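Local coordinates for putative glutathione S-transferase (Corynebacterium glutamicum, PDB 3M1G), which probably transfers glutathione to substrates, as an ECM4-like, omega-related glutathione S-transferase, at residues Pro56-Ala59 / Gly60-Leu64; Thr76-Thr79 / Arg80-Gly84. All blocks are in the same frame, centred on the assembly; numbering follows the deposited sequence.

Overall arrangement
Contact 1 (56-59 with 60-64) and contact 2 (76-79 with 80-84) follow one another in the chain, their centres 14 Å apart. The first is the turn that leads into strand 62-66; the second is the C-terminal part of helix 71-83 and its end, the helix that follows that strand in a beta-alpha-beta unit of the thioredoxin-like domain. Leu64 joins them: its CD2 packs 3.4 Å from OG1 of Thr76 and 3.9 Å from CD of Arg80. Contact 1 lies away from the predicted catalytic residues. Contact 2 is nearer, the side chain of Thr76 being about 8 Å from that of Cys70, the predicted nucleophile.

Contact 1: Pro56-Ala59 / Gly60-Leu64; sequences PVEA and GRYRL
Arg61 sets its CG opposite the backbone N (chi1 -174°) and stays extended to NE, a straight arm that runs back past Glu58, whose own chi1 of 57° tucks CG between its backbone N and carbonyl carbon. The two side chains cross at a slant. The CD methylene of Arg61 lies 3.4 Å from the carboxylate carbon CD of Glu58, and beyond it Arg61 NH1 donates to Glu58 OE2 at 2.9 Å, a salt bridge with a fairly straight N-H. OE2 lies in the guanidinium plane but is approached from above the carboxylate plane, the two groups standing nearly perpendicular, 82° apart. NH1 also rests 3.3 Å from CG of the Pro56 ring. Tyr62 reaches back to Pro56 as well: its OH donates to Pro56 O at 2.7 Å, the oxygen lying at the ring's edge. Arg61 CG sits 3.8 Å above the centre of one face of this ring. Inside the turn, water 1 donates to Glu58 O and accepts from Tyr62 N at 2.8 Å, bridging the two arms where Gly60, with positive phi, bends the chain between strands 53-56 and 62-66. The ion pair is part of a wider polar cluster: Glu58 OE2 also accepts from Gly42 N, Arg61 NE pairs with Glu143, and NH1 donates to Ser43 O. Two N-H donors thus grip Glu58 OE2, while two carboxylates share the guanidinium, which would probably keep Glu58 ionised and fix the rotation of the arginine's end.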
loop_
_atom_site.group_PDB
_atom_site.type_symbol
_atom_site.label_atom_id
_atom_site.label_comp_id
_atom_site.label_asym_id
_atom_site.label_seq_id
_atom_site.Cartn_x
_atom_site.Cartn_y
_atom_site.Cartn_z
ATOM N N PRO A 56 12.541 -12.648 42.545
ATOM C CA PRO A 56 12.512 -11.362 43.209
ATOM C C PRO A 56 12.870 -10.205 42.317
ATOM O O PRO A 56 13.818 -10.307 41.533
ATOM C CB PRO A 56 13.566 -11.518 44.314
ATOM C CG PRO A 56 14.560 -12.441 43.720
ATOM C CD PRO A 56 13.751 -13.421 42.897
ATOM N N VAL A 57 12.122 -9.108 42.421
ATOM C CA VAL A 57 12.576 -7.851 41.775
ATOM C C VAL A 57 13.846 -7.380 42.498
ATOM O O VAL A 57 13.922 -7.424 43.737
ATOM C CB VAL A 57 11.524 -6.757 41.769
ATOM C CG1 VAL A 57 10.268 -7.181 40.966
ATOM C CG2 VAL A 57 11.135 -6.347 43.207
ATOM N N GLU A 58 14.878 -7.082 41.712
ATOM C CA GLU A 58 16.104 -6.476 42.169
ATOM C C GLU A 58 16.873 -5.938 40.980
ATOM O O GLU A 58 16.697 -6.423 39.859
ATOM C CB GLU A 58 16.983 -7.474 42.949
ATOM C CG GLU A 58 17.338 -8.717 42.183
ATOM C CD GLU A 58 18.132 -9.720 43.015
ATOM O OE1 GLU A 58 19.379 -9.590 43.123
ATOM O OE2 GLU A 58 17.494 -10.688 43.520
ATOM N N ALA A 59 17.722 -4.944 41.243
ATOM C CA ALA A 59 18.503 -4.296 40.232
ATOM C C ALA A 59 19.688 -5.170 39.840
ATOM O O ALA A 59 20.305 -5.820 40.687
ATOM C CB ALA A 59 19.034 -2.897 40.743
ATOM N N GLY A 60 20.062 -5.113 38.574
ATOM C CA GLY A 60 21.322 -5.719 38.147
ATOM C C GLY A 60 21.278 -7.249 38.057
ATOM O O GLY A 60 22.325 -7.861 37.978
ATOM N N ARG A 61 20.100 -7.871 38.102
ATOM C CA ARG A 61 20.044 -9.337 38.023
ATOM C C ARG A 61 19.536 -9.837 36.647
ATOM O O ARG A 61 19.953 -10.905 36.189
ATOM C CB ARG A 61 19.160 -9.918 39.120
ATOM C CG ARG A 61 19.168 -11.467 39.203
ATOM C CD ARG A 61 18.506 -11.960 40.477
ATOM N NE ARG A 61 18.406 -13.429 40.544
ATOM C CZ ARG A 61 17.971 -14.107 41.602
ATOM N NH1 ARG A 61 17.564 -13.473 42.717
ATOM N NH2 ARG A 61 17.900 -15.426 41.558
ATOM N N TYR A 62 18.653 -9.074 36.027
ATOM C CA TYR A 62 17.944 -9.527 34.832
ATOM C C TYR A 62 18.205 -8.664 33.600
ATOM O O TYR A 62 18.494 -7.448 33.692
ATOM C CB TYR A 62 16.433 -9.548 35.093
ATOM C CG TYR A 62 16.032 -10.232 36.357
ATOM C CD1 TYR A 62 16.055 -11.619 36.454
ATOM C CD2 TYR A 62 15.675 -9.481 37.498
ATOM C CE1 TYR A 62 15.695 -12.248 37.608
ATOM C CE2 TYR A 62 15.315 -10.084 38.659
ATOM C CZ TYR A 62 15.335 -11.471 38.736
ATOM O OH TYR A 62 14.963 -12.095 39.905
ATOM N N ARG A 63 18.068 -9.305 32.432
ATOM C CA ARG A 63 18.226 -8.651 31.137
ATOM C C ARG A 63 16.973 -8.851 30.305
ATOM O O ARG A 63 16.440 -9.964 30.229
ATOM C CB ARG A 63 19.438 -9.247 30.393
ATOM C CG ARG A 63 19.622 -8.751 28.955
ATOM C CD ARG A 63 20.884 -9.352 28.317
ATOM N NE ARG A 63 22.019 -8.764 28.990
ATOM C CZ ARG A 63 22.747 -7.757 28.516
ATOM N NH1 ARG A 63 22.546 -7.264 27.297
ATOM N NH2 ARG A 63 23.736 -7.286 29.259
ATOM N N LEU A 64 16.500 -7.760 29.691
ATOM C CA LEU A 64 15.432 -7.841 28.712
ATOM C C LEU A 64 16.058 -8.126 27.344
ATOM O O LEU A 64 16.912 -7.381 26.874
ATOM C CB LEU A 64 14.619 -6.550 28.657
ATOM C CG LEU A 64 13.497 -6.482 27.621
ATOM C CD1 LEU A 64 12.399 -7.520 27.939
ATOM C CD2 LEU A 64 12.924 -5.026 27.566
HETATM O O HOH W 1 17.603 -6.698 37.162
#

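Contact 2: Thr76-Thr79 / Arg80-Gly84; sequences TVIT and RRLLG
Leu83 packs back on Thr79, one helical turn earlier, and does so along most of its length. Its CB is 3.5 Å from Thr79 O, CG comes slightly nearer to the same oxygen, and CD1 ends 3.6 Å from Thr79 CG2. A chi1 of -61° swings CG toward the N-terminal side of the helix, which lets the leucine lie beside the threonine, both pointing the same way. Leu83 N donates to that same oxygen, Thr79 O, at 3.0 Å. On the neighbouring flank Leu82 repeats the pattern with Ile78: its CD1 meets Ile78 CG2 at 3.9 Å, and Leu82 N binds Ile78 O at 2.9 Å. Both pairs belong to helix 71-83 of the beta-alpha-beta unit formed with strands 62-66 and 90-93; Thr79 and Leu83 also touch helix 154-163, while Ile78 and Leu82 pack on Ile246 of helix 243-253. The helix ends in a Schellman motif, with Gly84 at positive phi and its N bonded to Arg81 O and, weakly, to Arg80 O. Arg80 runs extended along another side, where NH1 donates to water 2 at 2.9 Å; that water donates in turn to Val77 O, which already accepts from Arg81 N. The same guanidinium is held by Glu352 at NH1 and by Ile89 O at NE, and Arg81 pairs with Asp291 and Glu86.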
loop_
_atom_site.group_PDB
_atom_site.type_symbol
_atom_site.label_atom_id
_atom_site.label_comp_id
_atom_site.label_asym_id
_atom_site.label_seq_id
_atom_site.Cartn_x
_atom_site.Cartn_y
_atom_site.Cartn_z
ATOM N N THR A 76 7.599 -4.203 25.490
ATOM C CA THR A 76 8.458 -4.304 26.652
ATOM C C THR A 76 9.502 -3.220 26.682
ATOM O O THR A 76 9.843 -2.685 27.783
ATOM C CB THR A 76 9.114 -5.737 26.816
ATOM O OG1 THR A 76 10.151 -5.964 25.860
ATOM C CG2 THR A 76 8.113 -6.824 26.676
ATOM N N VAL A 77 10.006 -2.857 25.501
ATOM C CA VAL A 77 11.013 -1.794 25.386
ATOM C C VAL A 77 10.420 -0.426 25.697
ATOM O O VAL A 77 11.016 0.389 26.433
ATOM C CB VAL A 77 11.723 -1.814 24.008
ATOM C CG1 VAL A 77 12.752 -0.643 23.863
ATOM C CG2 VAL A 77 12.426 -3.144 23.815
ATOM N N ILE A 78 9.223 -0.182 25.179
ATOM C CA ILE A 78 8.538 1.093 25.407
ATOM C C ILE A 78 8.267 1.239 26.932
ATOM O O ILE A 78 8.485 2.294 27.501
ATOM C CB ILE A 78 7.173 1.146 24.660
ATOM C CG1 ILE A 78 7.368 1.221 23.117
ATOM C CG2 ILE A 78 6.365 2.295 25.122
ATOM C CD1 ILE A 78 6.070 0.813 22.275
ATOM N N THR A 79 7.769 0.172 27.554
ATOM C CA THR A 79 7.378 0.224 28.951
ATOM C C THR A 79 8.627 0.437 29.826
ATOM O O THR A 79 8.612 1.262 30.743
ATOM C CB THR A 79 6.609 -1.042 29.336
ATOM O OG1 THR A 79 5.445 -1.152 28.494
ATOM C CG2 THR A 79 6.178 -1.006 30.815
ATOM N N ARG A 80 9.702 -0.285 29.518
ATOM C CA ARG A 80 10.975 -0.126 30.225
ATOM C C ARG A 80 11.470 1.317 30.188
ATOM O O ARG A 80 11.916 1.868 31.221
ATOM C CB ARG A 80 12.034 -1.092 29.696
ATOM C CG ARG A 80 13.438 -0.985 30.297
ATOM C CD ARG A 80 14.320 -2.084 29.793
ATOM N NE ARG A 80 15.757 -1.888 30.044
ATOM C CZ ARG A 80 16.602 -1.244 29.236
ATOM N NH1 ARG A 80 16.197 -0.662 28.110
ATOM N NH2 ARG A 80 17.878 -1.173 29.566
ATOM N N ARG A 81 11.390 1.936 29.018
ATOM C CA ARG A 81 11.766 3.336 28.902
ATOM C C ARG A 81 10.810 4.297 29.657
ATOM O O ARG A 81 11.268 5.182 30.400
ATOM C CB ARG A 81 11.910 3.729 27.445
ATOM C CG ARG A 81 12.270 5.206 27.234
ATOM C CD ARG A 81 13.133 5.452 26.023
ATOM N NE ARG A 81 13.370 6.888 25.897
ATOM C CZ ARG A 81 14.200 7.586 26.677
ATOM N NH1 ARG A 81 14.942 6.993 27.624
ATOM N NH2 ARG A 81 14.314 8.887 26.490
ATOM N N LEU A 82 9.503 4.143 29.472
ATOM C CA LEU A 82 8.558 5.033 30.090
ATOM C C LEU A 82 8.707 5.027 31.604
ATOM O O LEU A 82 8.645 6.085 32.238
ATOM C CB LEU A 82 7.124 4.665 29.711
ATOM C CG LEU A 82 6.628 5.071 28.316
ATOM C CD1 LEU A 82 5.242 4.479 28.088
ATOM C CD2 LEU A 82 6.601 6.598 28.200
ATOM N N LEU A 83 8.929 3.838 32.180
ATOM C CA LEU A 83 8.992 3.697 33.632
ATOM C C LEU A 83 10.342 4.011 34.250
ATOM O O LEU A 83 10.427 4.133 35.469
ATOM C CB LEU A 83 8.559 2.291 34.052
ATOM C CG LEU A 83 7.100 1.981 33.646
ATOM C CD1 LEU A 83 6.791 0.511 34.026
ATOM C CD2 LEU A 83 6.102 2.943 34.302
ATOM N N GLY A 84 11.391 4.100 33.436
ATOM C CA GLY A 84 12.736 4.371 33.945
ATOM C C GLY A 84 13.374 3.150 34.568
ATOM O O GLY A 84 14.024 3.251 35.615
HETATM O O HOH W 2 13.752 0.389 27.028
#